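Local atomic coordinates of tRNA (adenine(22)-N(1))-methyltransferase (Bacillus subtilis, PDB entry 6Q56), a protein that catalyses the S-adenosyl-L-methionine-dependent methylation of adenosine 22 in tRNA at N1, forming N(1)-methyladenosine. Residues A165-I170 against A174-G179; S35-V38 against K42-G45; A107-L112 against Y134-A139; Q202-Q207 against K222-R227. The protein carries 2 engineered substitutions. One frame throughout, in Å; residues are numbered along the deposited sequence.

Contact 1: A165-I170 against A174-G179; sequences AAYDGI and AGMLVG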
loop_
_atom_site.group_PDB
_atom_site.type_symbol
_atom_site.label_atom_id
_atom_site.label_comp_id
_atom_site.label_asym_id
_atom_site.label_seq_id
_atom_site.Cartn_x
_atom_site.Cartn_y
_atom_site.Cartn_z
ATOM N N ALA A 165 -2.868 -18.632 0.300
ATOM C CA ALA A 165 -1.625 -19.049 -0.338
ATOM C C ALA A 165 -0.380 -18.329 0.161
ATOM O O ALA A 165 0.572 -18.956 0.595
ATOM C CB ALA A 165 -1.735 -18.900 -1.843
ATOM N N ALA A 166 -0.393 -17.010 0.076
ATOM C CA ALA A 166 0.748 -16.203 0.488
ATOM C C ALA A 166 1.073 -16.359 1.965
ATOM O O ALA A 166 2.194 -16.108 2.386
ATOM C CB ALA A 166 0.504 -14.741 0.159
ATOM N N TYR A 167 0.088 -16.776 2.747
ATOM C CA TYR A 167 0.271 -16.942 4.179
ATOM C C TYR A 167 0.644 -18.347 4.607
ATOM O O TYR A 167 0.699 -18.641 5.786
ATOM C CB TYR A 167 -0.978 -16.491 4.911
ATOM C CG TYR A 167 -1.214 -15.020 4.779
ATOM C CD1 TYR A 167 -0.546 -14.127 5.580
ATOM C CD2 TYR A 167 -2.089 -14.525 3.842
ATOM C CE1 TYR A 167 -0.750 -12.776 5.463
ATOM C CE2 TYR A 167 -2.303 -13.177 3.716
ATOM C CZ TYR A 167 -1.626 -12.308 4.529
ATOM O OH TYR A 167 -1.828 -10.969 4.412
ATOM N N ASP A 168 0.902 -19.216 3.649
ATOM C CA ASP A 168 1.287 -20.570 3.982
ATOM C C ASP A 168 2.570 -20.528 4.795
ATOM O O ASP A 168 3.557 -19.945 4.374
ATOM C CB ASP A 168 1.509 -21.391 2.716
ATOM C CG ASP A 168 2.097 -22.746 3.001
ATOM O OD1 ASP A 168 1.382 -23.611 3.527
ATOM O OD2 ASP A 168 3.282 -22.947 2.694
ATOM N N GLY A 169 2.549 -21.137 5.968
ATOM C CA GLY A 169 3.725 -21.176 6.812
ATOM C C GLY A 169 3.827 -20.092 7.859
ATOM O O GLY A 169 4.725 -20.131 8.682
ATOM N N ILE A 170 2.914 -19.130 7.835
ATOM C CA ILE A 170 2.935 -18.048 8.810
ATOM C C ILE A 170 1.532 -17.752 9.305
ATOM O O ILE A 170 0.570 -17.958 8.596
ATOM C CB ILE A 170 3.553 -16.767 8.214
ATOM C CG1 ILE A 170 3.815 -15.735 9.304
ATOM C CG2 ILE A 170 2.644 -16.172 7.162
ATOM C CD1 ILE A 170 4.721 -14.603 8.881
ATOM N N ALA A 174 0.460 -12.497 12.309
ATOM C CA ALA A 174 1.757 -11.906 12.016
ATOM C C ALA A 174 1.882 -11.515 10.552
ATOM O O ALA A 174 2.272 -10.406 10.231
ATOM C CB ALA A 174 2.865 -12.864 12.398
ATOM N N GLY A 175 1.556 -12.440 9.669
ATOM C CA GLY A 175 1.643 -12.189 8.249
ATOM C C GLY A 175 0.998 -10.882 7.856
ATOM O O GLY A 175 1.570 -10.091 7.127
ATOM N N MET A 176 -0.203 -10.656 8.361
ATOM C CA MET A 176 -0.944 -9.451 8.043
ATOM C C MET A 176 -0.293 -8.185 8.566
ATOM O O MET A 176 -0.433 -7.126 7.976
ATOM C CB MET A 176 -2.361 -9.549 8.587
ATOM C CG MET A 176 -3.192 -10.606 7.903
ATOM S SD MET A 176 -4.931 -10.357 8.221
ATOM C CE MET A 176 -5.624 -11.675 7.240
ATOM N N LEU A 177 0.423 -8.303 9.672
ATOM C CA LEU A 177 1.070 -7.150 10.264
ATOM C C LEU A 177 2.393 -6.795 9.614
ATOM O O LEU A 177 2.625 -5.653 9.274
ATOM C CB LEU A 177 1.302 -7.379 11.752
ATOM C CG LEU A 177 2.032 -6.230 12.432
ATOM C CD1 LEU A 177 1.167 -4.987 12.457
ATOM C CD2 LEU A 177 2.461 -6.617 13.828
ATOM N N VAL A 178 3.267 -7.770 9.454
ATOM C CA VAL A 178 4.571 -7.490 8.890
ATOM C C VAL A 178 4.721 -7.831 7.421
ATOM O O VAL A 178 5.647 -7.371 6.779
ATOM C CB VAL A 178 5.666 -8.207 9.694
ATOM C CG1 VAL A 178 5.572 -7.815 11.155
ATOM C CG2 VAL A 178 5.550 -9.708 9.552
ATOM N N GLY A 179 3.814 -8.628 6.886
ATOM C CA GLY A 179 3.895 -9.008 5.495
ATOM C C GLY A 179 4.386 -10.429 5.355
ATOM O O GLY A 179 5.491 -10.762 5.762
#
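Tyr167 brings the edge of its ring against the backbone of Gly175: CE1 lies 3.5 Å from Gly175 C, which sits near the ring plane. Beyond the ring, Tyr167 OH rests 3.8 Å from Met176 CG, and the extended methionine chain crosses the tyrosine at about a right angle. Ile170 covers the adjoining piece of the same turn, its CD1 3.9 Å from Gly175 N; with CG1 anti to the backbone N (chi1 -169°), the longer branch extends to the helix. Glycine suits position 175 because a methyl group pointing at the loop would collide with Tyr167 CD1. The contact thus seats the loop after strand 151-159 on helix 172-178, which follows the Rossmann-like sheet. A type II beta turn from Tyr167 to Ile170 sets the spacing of the two side chains, closed by Ile170 N to Tyr167 O at 3.1 Å, and Gly169 supplies its positive phi (94°). Exchanging Tyr167 for an alanine would remove the ring and would probably open a gap beside Gly175 and deprive Met176 CG of its contact with the tyrosine. From the second shell, Arg130 on helix 127-135 touches Tyr167 and donates from NH1 to Met176 O.

Contact 2: S35-V38 against K42-G45; sequences SYAV and KASG. Engineered in segment 35-38: Ser35 (natural residue Cys).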
loop_
_atom_site.group_PDB
_atom_site.type_symbol
_atom_site.label_atom_id
_atom_site.label_comp_id
_atom_site.label_asym_id
_atom_site.label_seq_id
_atom_site.Cartn_x
_atom_site.Cartn_y
_atom_site.Cartn_z
ATOM N N SER A 35 2.257 9.213 -15.975
ATOM C CA SER A 35 2.892 9.770 -17.156
ATOM C C SER A 35 4.085 8.901 -17.496
ATOM O O SER A 35 4.328 8.563 -18.643
ATOM C CB SER A 35 3.346 11.203 -16.898
ATOM O OG SER A 35 2.261 12.105 -16.872
ATOM N N TYR A 36 4.820 8.547 -16.458
ATOM C CA TYR A 36 6.003 7.713 -16.582
ATOM C C TYR A 36 5.653 6.338 -17.128
ATOM O O TYR A 36 6.378 5.795 -17.945
ATOM C CB TYR A 36 6.686 7.572 -15.222
ATOM C CG TYR A 36 7.820 6.581 -15.177
ATOM C CD1 TYR A 36 7.574 5.229 -15.059
ATOM C CD2 TYR A 36 9.131 7.001 -15.237
ATOM C CE1 TYR A 36 8.603 4.321 -15.007
ATOM C CE2 TYR A 36 10.167 6.100 -15.185
ATOM C CZ TYR A 36 9.898 4.763 -15.070
ATOM O OH TYR A 36 10.926 3.866 -15.026
ATOM N N ALA A 37 4.544 5.779 -16.664
ATOM C CA ALA A 37 4.122 4.450 -17.086
ATOM C C ALA A 37 3.695 4.398 -18.543
ATOM O O ALA A 37 4.046 3.475 -19.263
ATOM C CB ALA A 37 3.006 3.943 -16.194
ATOM N N VAL A 38 2.940 5.398 -18.961
ATOM C CA VAL A 38 2.459 5.483 -20.326
ATOM C C VAL A 38 3.599 5.796 -21.287
ATOM O O VAL A 38 3.699 5.203 -22.348
ATOM C CB VAL A 38 1.352 6.536 -20.439
ATOM C CG1 VAL A 38 0.983 6.785 -21.886
ATOM C CG2 VAL A 38 0.144 6.088 -19.650
ATOM N N LYS A 42 4.667 1.089 -20.265
ATOM C CA LYS A 42 4.356 0.113 -19.246
ATOM C C LYS A 42 2.849 0.021 -19.156
ATOM O O LYS A 42 2.294 -1.028 -18.862
ATOM C CB LYS A 42 4.934 0.531 -17.904
ATOM C CG LYS A 42 6.451 0.491 -17.838
ATOM C CD LYS A 42 6.944 0.531 -16.403
ATOM C CE LYS A 42 6.308 -0.575 -15.578
ATOM N NZ LYS A 42 6.562 -1.936 -16.124
ATOM N N ALA A 43 2.191 1.139 -19.418
ATOM C CA ALA A 43 0.740 1.205 -19.390
ATOM C C ALA A 43 0.249 1.713 -20.733
ATOM O O ALA A 43 0.906 2.522 -21.368
ATOM C CB ALA A 43 0.270 2.118 -18.277
ATOM N N SER A 44 -0.898 1.220 -21.169
ATOM C CA SER A 44 -1.458 1.618 -22.451
ATOM C C SER A 44 -2.191 2.932 -22.311
ATOM O O SER A 44 -2.179 3.766 -23.202
ATOM C CB SER A 44 -2.406 0.546 -22.974
ATOM O OG SER A 44 -3.429 0.270 -22.046
ATOM N N GLY A 45 -2.831 3.092 -21.168
ATOM C CA GLY A 45 -3.571 4.291 -20.853
ATOM C C GLY A 45 -3.608 4.451 -19.354
ATOM O O GLY A 45 -3.253 3.524 -18.635
#
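Ala37 O, near the end of helix 32-39, receives two backbone N-H groups from the chain that turns back past it. Ala43 N gives the sounder bond, 3.0 Å to Ala37 O with an N-H...O angle of 154°; the donor stands well above the carbonyl plane, 64° out of it. Lys42 N is nearer, 2.7 Å from Ala37 O, but its angle of 128° makes that bond weak. One carbonyl therefore serves two successive amides at the point where the helix gives way to the next strand. Alongside, Val38 CA lies 3.5 Å from Ala43 O, its C-H pointing almost straight at the oxygen in a CA-H...O contact.

This is the helix-to-strand corner of the beta-alpha-beta unit made by strand 21-26, helix 32-39 and strand 43-50, part of the Rossmann-like methyltransferase sheet. Small residues fit so close a turn: Ala37 CB meets Ala43 CB at 3.9 Å, both also packing on Met23 of strand 21-26. Val38 fills the adjoining space with CG2, which lies 4.2 Å from Ala43 CB and 4.1 Å from Gly45 C. Lys42 CD lies 4.4 Å from Tyr36 CE1; beyond it the bends at chi3 and chi4 carry the amine away from the helix.

Three hydroxyls have partners outside the two segments: Tyr36 OH bonds to Gln11 NE2, the engineered Ser35 (cysteine in the natural sequence) bonds through OG to Ala31 O, and Ser44 OG bonds to Gly20 O. Ser44 and Gly45 also join strand 21-26 through backbone bonds with Ala21 and Met23.

Contact 3: A107-L112 against Y134-A139; sequences AGKDKL and YKERYA
Glu136 OE2 is gripped by two ammonium groups, Lys109 NZ and Lys135 NZ, each 2.7 Å away. This salt-bridge network ties the loop between helix 98-107 and strand 117-122 to the end of helix 127-135, where the chain heads for strand 139-148 of the methyltransferase sheet. Lys109 NZ meets OE2 on its syn side, 18° out of the carboxylate plane, whereas Lys135 NZ arrives from above that plane, 44° out. Lysine serves well at position 109 because its chain, extended beyond CG, spans the gap between the backbones and crosses the glutamate at about a right angle. Lys135 starts on the same side of the contact as Glu136 and must fold back, bending at chi3 and chi4. Its amine also forms a salt bridge to Glu106 OE1, so the network reaches helix 98-107. Putting a glutamine at Glu136 would probably leave Lys109 NZ without its salt-bridge mate and the like-charged pair, 4.1 Å apart at NZ, less well screened, with Glu106 still holding Lys135. Beside the charges, Tyr138, whose ring also meets that of Trp132, crosses Leu112 at about a right angle, and its hydroxyl oxygen OH rests in van der Waals contact against the Leu112 CD1 methyl, 3.5 Å away.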
loop_
_atom_site.group_PDB
_atom_site.type_symbol
_atom_site.label_atom_id
_atom_site.label_comp_id
_atom_site.label_asym_id
_atom_site.label_seq_id
_atom_site.Cartn_x
_atom_site.Cartn_y
_atom_site.Cartn_z
ATOM N N ALA A 107 -14.428 1.736 0.236
ATOM C CA ALA A 107 -15.438 2.690 -0.194
ATOM C C ALA A 107 -15.755 2.565 -1.676
ATOM O O ALA A 107 -16.859 2.857 -2.097
ATOM C CB ALA A 107 -15.001 4.105 0.127
ATOM N N GLY A 108 -14.784 2.135 -2.464
ATOM C CA GLY A 108 -14.996 2.008 -3.887
ATOM C C GLY A 108 -14.858 0.621 -4.462
ATOM O O GLY A 108 -14.527 0.475 -5.624
ATOM N N LYS A 109 -15.115 -0.402 -3.663
ATOM C CA LYS A 109 -14.996 -1.762 -4.157
ATOM C C LYS A 109 -16.073 -2.097 -5.175
ATOM O O LYS A 109 -16.021 -3.140 -5.798
ATOM C CB LYS A 109 -15.000 -2.772 -3.021
ATOM C CG LYS A 109 -16.235 -2.787 -2.155
ATOM C CD LYS A 109 -16.074 -3.845 -1.082
ATOM C CE LYS A 109 -17.248 -3.886 -0.133
ATOM N NZ LYS A 109 -17.171 -5.081 0.739
ATOM N N ASP A 110 -17.037 -1.201 -5.339
ATOM C CA ASP A 110 -18.103 -1.379 -6.316
ATOM C C ASP A 110 -17.526 -1.165 -7.706
ATOM O O ASP A 110 -18.047 -1.671 -8.694
ATOM C CB ASP A 110 -19.203 -0.352 -6.109
ATOM C CG ASP A 110 -19.975 -0.566 -4.834
ATOM O OD1 ASP A 110 -20.020 -1.710 -4.344
ATOM O OD2 ASP A 110 -20.548 0.419 -4.324
ATOM N N LYS A 111 -16.446 -0.400 -7.766
ATOM C CA LYS A 111 -15.787 -0.092 -9.019
ATOM C C LYS A 111 -14.821 -1.184 -9.422
ATOM O O LYS A 111 -14.235 -1.132 -10.496
ATOM C CB LYS A 111 -15.017 1.217 -8.887
ATOM C CG LYS A 111 -15.872 2.408 -8.507
ATOM C CD LYS A 111 -16.800 2.789 -9.636
ATOM C CE LYS A 111 -17.674 3.968 -9.269
ATOM N NZ LYS A 111 -16.902 5.228 -9.221
ATOM N N LEU A 112 -14.649 -2.169 -8.558
ATOM C CA LEU A 112 -13.725 -3.252 -8.838
ATOM C C LEU A 112 -14.395 -4.520 -9.308
ATOM O O LEU A 112 -15.430 -4.914 -8.799
ATOM C CB LEU A 112 -12.923 -3.580 -7.587
ATOM C CG LEU A 112 -12.173 -2.409 -6.973
ATOM C CD1 LEU A 112 -11.588 -2.788 -5.627
ATOM C CD2 LEU A 112 -11.098 -1.933 -7.920
ATOM N N TYR A 134 -7.512 -9.653 2.466
ATOM C CA TYR A 134 -7.899 -10.996 2.861
ATOM C C TYR A 134 -9.415 -11.163 2.895
ATOM O O TYR A 134 -9.926 -12.263 2.808
ATOM C CB TYR A 134 -7.299 -11.338 4.222
ATOM C CG TYR A 134 -7.474 -12.771 4.610
ATOM C CD1 TYR A 134 -6.535 -13.719 4.263
ATOM C CD2 TYR A 134 -8.584 -13.180 5.314
ATOM C CE1 TYR A 134 -6.697 -15.039 4.613
ATOM C CE2 TYR A 134 -8.758 -14.497 5.666
ATOM C CZ TYR A 134 -7.809 -15.421 5.317
ATOM O OH TYR A 134 -7.976 -16.728 5.671
ATOM N N LYS A 135 -10.092 -10.078 3.216
ATOM C CA LYS A 135 -11.526 -10.095 3.384
ATOM C C LYS A 135 -12.243 -10.044 2.061
ATOM O O LYS A 135 -13.295 -10.631 1.905
ATOM C CB LYS A 135 -11.952 -8.929 4.277
ATOM C CG LYS A 135 -13.412 -8.539 4.182
ATOM C CD LYS A 135 -13.765 -7.423 5.145
ATOM C CE LYS A 135 -13.332 -6.065 4.624
ATOM N NZ LYS A 135 -14.255 -5.518 3.603
ATOM N N GLU A 136 -11.678 -9.316 1.105
ATOM C CA GLU A 136 -12.291 -9.185 -0.210
ATOM C C GLU A 136 -11.773 -10.265 -1.147
ATOM O O GLU A 136 -11.940 -10.179 -2.364
ATOM C CB GLU A 136 -12.002 -7.803 -0.797
ATOM C CG GLU A 136 -12.523 -6.651 0.046
ATOM C CD GLU A 136 -14.033 -6.668 0.191
ATOM O OE1 GLU A 136 -14.682 -7.527 -0.444
ATOM O OE2 GLU A 136 -14.570 -5.824 0.937
ATOM N N ARG A 137 -11.144 -11.285 -0.573
ATOM C CA ARG A 137 -10.425 -12.586 -0.883
ATOM C C ARG A 137 -9.133 -12.511 -1.753
ATOM O O ARG A 137 -8.529 -13.531 -2.088
ATOM C CB ARG A 137 -11.367 -13.721 -1.397
ATOM C CG ARG A 137 -12.464 -14.104 -0.416
ATOM C CD ARG A 137 -13.346 -15.210 -0.973
ATOM N NE ARG A 137 -12.589 -16.425 -1.258
ATOM C CZ ARG A 137 -12.396 -17.407 -0.384
ATOM N NH1 ARG A 137 -12.906 -17.320 0.837
ATOM N NH2 ARG A 137 -11.693 -18.477 -0.730
ATOM N N TYR A 138 -8.748 -11.287 -2.095
ATOM C CA TYR A 138 -7.563 -11.047 -2.906
ATOM C C TYR A 138 -6.382 -11.873 -2.414
ATOM O O TYR A 138 -6.354 -12.325 -1.270
ATOM C CB TYR A 138 -7.198 -9.561 -2.892
ATOM C CG TYR A 138 -8.250 -8.668 -3.510
ATOM C CD1 TYR A 138 -8.243 -8.394 -4.871
ATOM C CD2 TYR A 138 -9.249 -8.098 -2.733
ATOM C CE1 TYR A 138 -9.202 -7.578 -5.441
ATOM C CE2 TYR A 138 -10.211 -7.280 -3.294
ATOM C CZ TYR A 138 -10.183 -7.023 -4.648
ATOM O OH TYR A 138 -11.140 -6.210 -5.211
ATOM N N ALA A 139 -5.410 -12.062 -3.297
ATOM C CA ALA A 139 -4.225 -12.818 -2.989
ATOM C C ALA A 139 -3.009 -11.925 -3.188
ATOM O O ALA A 139 -2.846 -11.306 -4.229
ATOM C CB ALA A 139 -4.135 -14.030 -3.884
#

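Contact 4: Q202-Q207 against K222-R227; sequences QSIYEQ and KELADR
In the C-terminal helical hairpin of the enzyme, helices 188-210 and 215-234 run side by side in opposite senses, and Leu224 makes the central contact of this part of the seam. Its CD1 settles into the surface between Ile204 and Tyr205, 3.6 Å from Tyr205 CA and 3.7 Å from Ile204 CG2. Leu224 CG lies beside its own backbone N (chi1 -68°), a torsion that carries the branched end across to the other helix. There the leucine and Ile204 meet at about a right angle, methyl against methyl, a fitting use of two branched aliphatic residues at a helix-helix seam.

The local axes approach to 9.4 Å and make an angle of 151° between their N-to-C directions, an antiparallel packing joined by the short connection between residues 210 and 215. Tyr205 spans this distance on the other flank of Leu224. With CG anti to the backbone N (chi1 180°), the ring extends over to the second helix and presents its edge, with CD1 3.9 Å from Leu224 CB. Farther out, CE1 comes within 4.2 Å of Ala225 CB, where a small side chain accommodates the broad ring. Leu221 and Met228 of helix 215-234 also touch Tyr205, while Thr201 and Ile208 of helix 188-210 take Leu224 from their side, continuing the seam along both helices.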
loop_
_atom_site.group_PDB
_atom_site.type_symbol
_atom_site.label_atom_id
_atom_site.label_comp_id
_atom_site.label_asym_id
_atom_site.label_seq_id
_atom_site.Cartn_x
_atom_site.Cartn_y
_atom_site.Cartn_z
ATOM N N GLN A 202 7.921 -2.622 23.665
ATOM C CA GLN A 202 8.382 -2.981 24.997
ATOM C C GLN A 202 8.445 -1.768 25.920
ATOM O O GLN A 202 8.113 -1.857 27.089
ATOM C CB GLN A 202 9.750 -3.647 24.928
ATOM C CG GLN A 202 9.740 -4.934 24.134
ATOM C CD GLN A 202 11.125 -5.406 23.762
ATOM O OE1 GLN A 202 12.018 -4.603 23.490
ATOM N NE2 GLN A 202 11.312 -6.718 23.736
ATOM N N SER A 203 8.856 -0.634 25.382
ATOM C CA SER A 203 8.956 0.579 26.173
ATOM C C SER A 203 7.592 1.018 26.670
ATOM O O SER A 203 7.461 1.526 27.773
ATOM C CB SER A 203 9.614 1.695 25.362
ATOM O OG SER A 203 10.936 1.345 25.001
ATOM N N ILE A 204 6.571 0.832 25.855
ATOM C CA ILE A 204 5.243 1.217 26.266
ATOM C C ILE A 204 4.730 0.208 27.284
ATOM O O ILE A 204 4.006 0.559 28.206
ATOM C CB ILE A 204 4.285 1.310 25.072
ATOM C CG1 ILE A 204 4.739 2.408 24.124
ATOM C CG2 ILE A 204 2.880 1.608 25.545
ATOM C CD1 ILE A 204 3.856 2.561 22.909
ATOM N N TYR A 205 5.140 -1.042 27.120
ATOM C CA TYR A 205 4.728 -2.113 28.014
ATOM C C TYR A 205 5.265 -1.857 29.405
ATOM O O TYR A 205 4.533 -1.905 30.380
ATOM C CB TYR A 205 5.238 -3.455 27.504
ATOM C CG TYR A 205 4.872 -4.629 28.365
ATOM C CD1 TYR A 205 3.646 -5.255 28.238
ATOM C CD2 TYR A 205 5.761 -5.119 29.300
ATOM C CE1 TYR A 205 3.315 -6.335 29.021
ATOM C CE2 TYR A 205 5.437 -6.197 30.087
ATOM C CZ TYR A 205 4.217 -6.800 29.943
ATOM O OH TYR A 205 3.910 -7.867 30.730
ATOM N N GLU A 206 6.557 -1.580 29.479
ATOM C CA GLU A 206 7.207 -1.300 30.745
ATOM C C GLU A 206 6.712 0.023 31.299
ATOM O O GLU A 206 6.629 0.210 32.496
ATOM C CB GLU A 206 8.720 -1.274 30.571
ATOM C CG GLU A 206 9.302 -2.621 30.195
ATOM C CD GLU A 206 10.791 -2.562 29.985
ATOM O OE1 GLU A 206 11.403 -1.590 30.456
ATOM O OE2 GLU A 206 11.347 -3.482 29.356
ATOM N N GLN A 207 6.388 0.940 30.404
ATOM C CA GLN A 207 5.895 2.249 30.798
ATOM C C GLN A 207 4.530 2.104 31.462
ATOM O O GLN A 207 4.265 2.711 32.492
ATOM C CB GLN A 207 5.829 3.168 29.580
ATOM C CG GLN A 207 5.088 4.475 29.763
ATOM C CD GLN A 207 4.988 5.242 28.465
ATOM O OE1 GLN A 207 5.999 5.569 27.852
ATOM N NE2 GLN A 207 3.768 5.515 28.030
ATOM N N LYS A 222 -1.834 -6.528 27.863
ATOM C CA LYS A 222 -2.095 -7.790 27.195
ATOM C C LYS A 222 -1.878 -7.660 25.696
ATOM O O LYS A 222 -1.331 -8.549 25.062
ATOM C CB LYS A 222 -3.519 -8.276 27.465
ATOM C CG LYS A 222 -3.823 -9.606 26.797
ATOM C CD LYS A 222 -5.263 -10.055 26.976
ATOM C CE LYS A 222 -5.573 -11.246 26.079
ATOM N NZ LYS A 222 -6.947 -11.779 26.275
ATOM N N GLU A 223 -2.314 -6.543 25.136
ATOM C CA GLU A 223 -2.182 -6.308 23.708
ATOM C C GLU A 223 -0.753 -6.016 23.309
ATOM O O GLU A 223 -0.319 -6.410 22.243
ATOM C CB GLU A 223 -3.095 -5.180 23.277
ATOM C CG GLU A 223 -4.555 -5.492 23.511
ATOM C CD GLU A 223 -5.459 -4.345 23.141
ATOM O OE1 GLU A 223 -4.969 -3.209 23.074
ATOM O OE2 GLU A 223 -6.654 -4.582 22.917
ATOM N N LEU A 224 -0.019 -5.331 24.171
ATOM C CA LEU A 224 1.371 -5.030 23.893
ATOM C C LEU A 224 2.142 -6.336 23.893
ATOM O O LEU A 224 2.969 -6.579 23.030
ATOM C CB LEU A 224 1.932 -4.065 24.927
ATOM C CG LEU A 224 1.341 -2.664 24.860
ATOM C CD1 LEU A 224 1.733 -1.831 26.063
ATOM C CD2 LEU A 224 1.782 -1.996 23.580
ATOM N N ALA A 225 1.848 -7.177 24.878
ATOM C CA ALA A 225 2.494 -8.475 25.003
ATOM C C ALA A 225 2.230 -9.300 23.752
ATOM O O ALA A 225 3.142 -9.855 23.173
ATOM C CB ALA A 225 1.997 -9.204 26.237
ATOM N N ASP A 226 0.973 -9.377 23.344
ATOM C CA ASP A 226 0.612 -10.131 22.157
ATOM C C ASP A 226 1.431 -9.610 20.983
ATOM O O ASP A 226 1.979 -10.377 20.209
ATOM C CB ASP A 226 -0.883 -10.012 21.869
ATOM C CG ASP A 226 -1.325 -10.869 20.698
ATOM O OD1 ASP A 226 -1.240 -12.109 20.791
ATOM O OD2 ASP A 226 -1.764 -10.306 19.683
ATOM N N ARG A 227 1.517 -8.291 20.876
ATOM C CA ARG A 227 2.273 -7.656 19.809
ATOM C C ARG A 227 3.747 -8.006 19.915
ATOM O O ARG A 227 4.380 -8.325 18.924
ATOM C CB ARG A 227 2.080 -6.144 19.842
ATOM C CG ARG A 227 2.859 -5.386 18.785
ATOM C CD ARG A 227 2.473 -5.818 17.389
ATOM N NE ARG A 227 1.157 -5.330 16.993
ATOM C CZ ARG A 227 0.942 -4.170 16.382
ATOM N NH1 ARG A 227 1.951 -3.367 16.101
ATOM N NH2 ARG A 227 -0.286 -3.818 16.057
#

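How the contacts relate
Contact 1 joins its neighbours on two sides. Met176 CE packs 3.4 Å from Tyr134 CG of contact 3, and Leu177 CD2 lies 3.6 Å from Arg227 CD of contact 4, so helix 172-178 is one element that bridges the Rossmann-like domain and the helical hairpin. Contact 2 stands apart, across the centre of the chain from contacts 1 and 4; its centre is 46 Å from that of contact 4. The nickel ion bound by His125 and His128 is about 12 Å from the Met176 side chain and about 14 Å from that of Ile204. No cofactor is bound, but Rossmann-like methyltransferases usually hold it at the C-terminal ends of their parallel strands, whereas contact 2 includes the start of one.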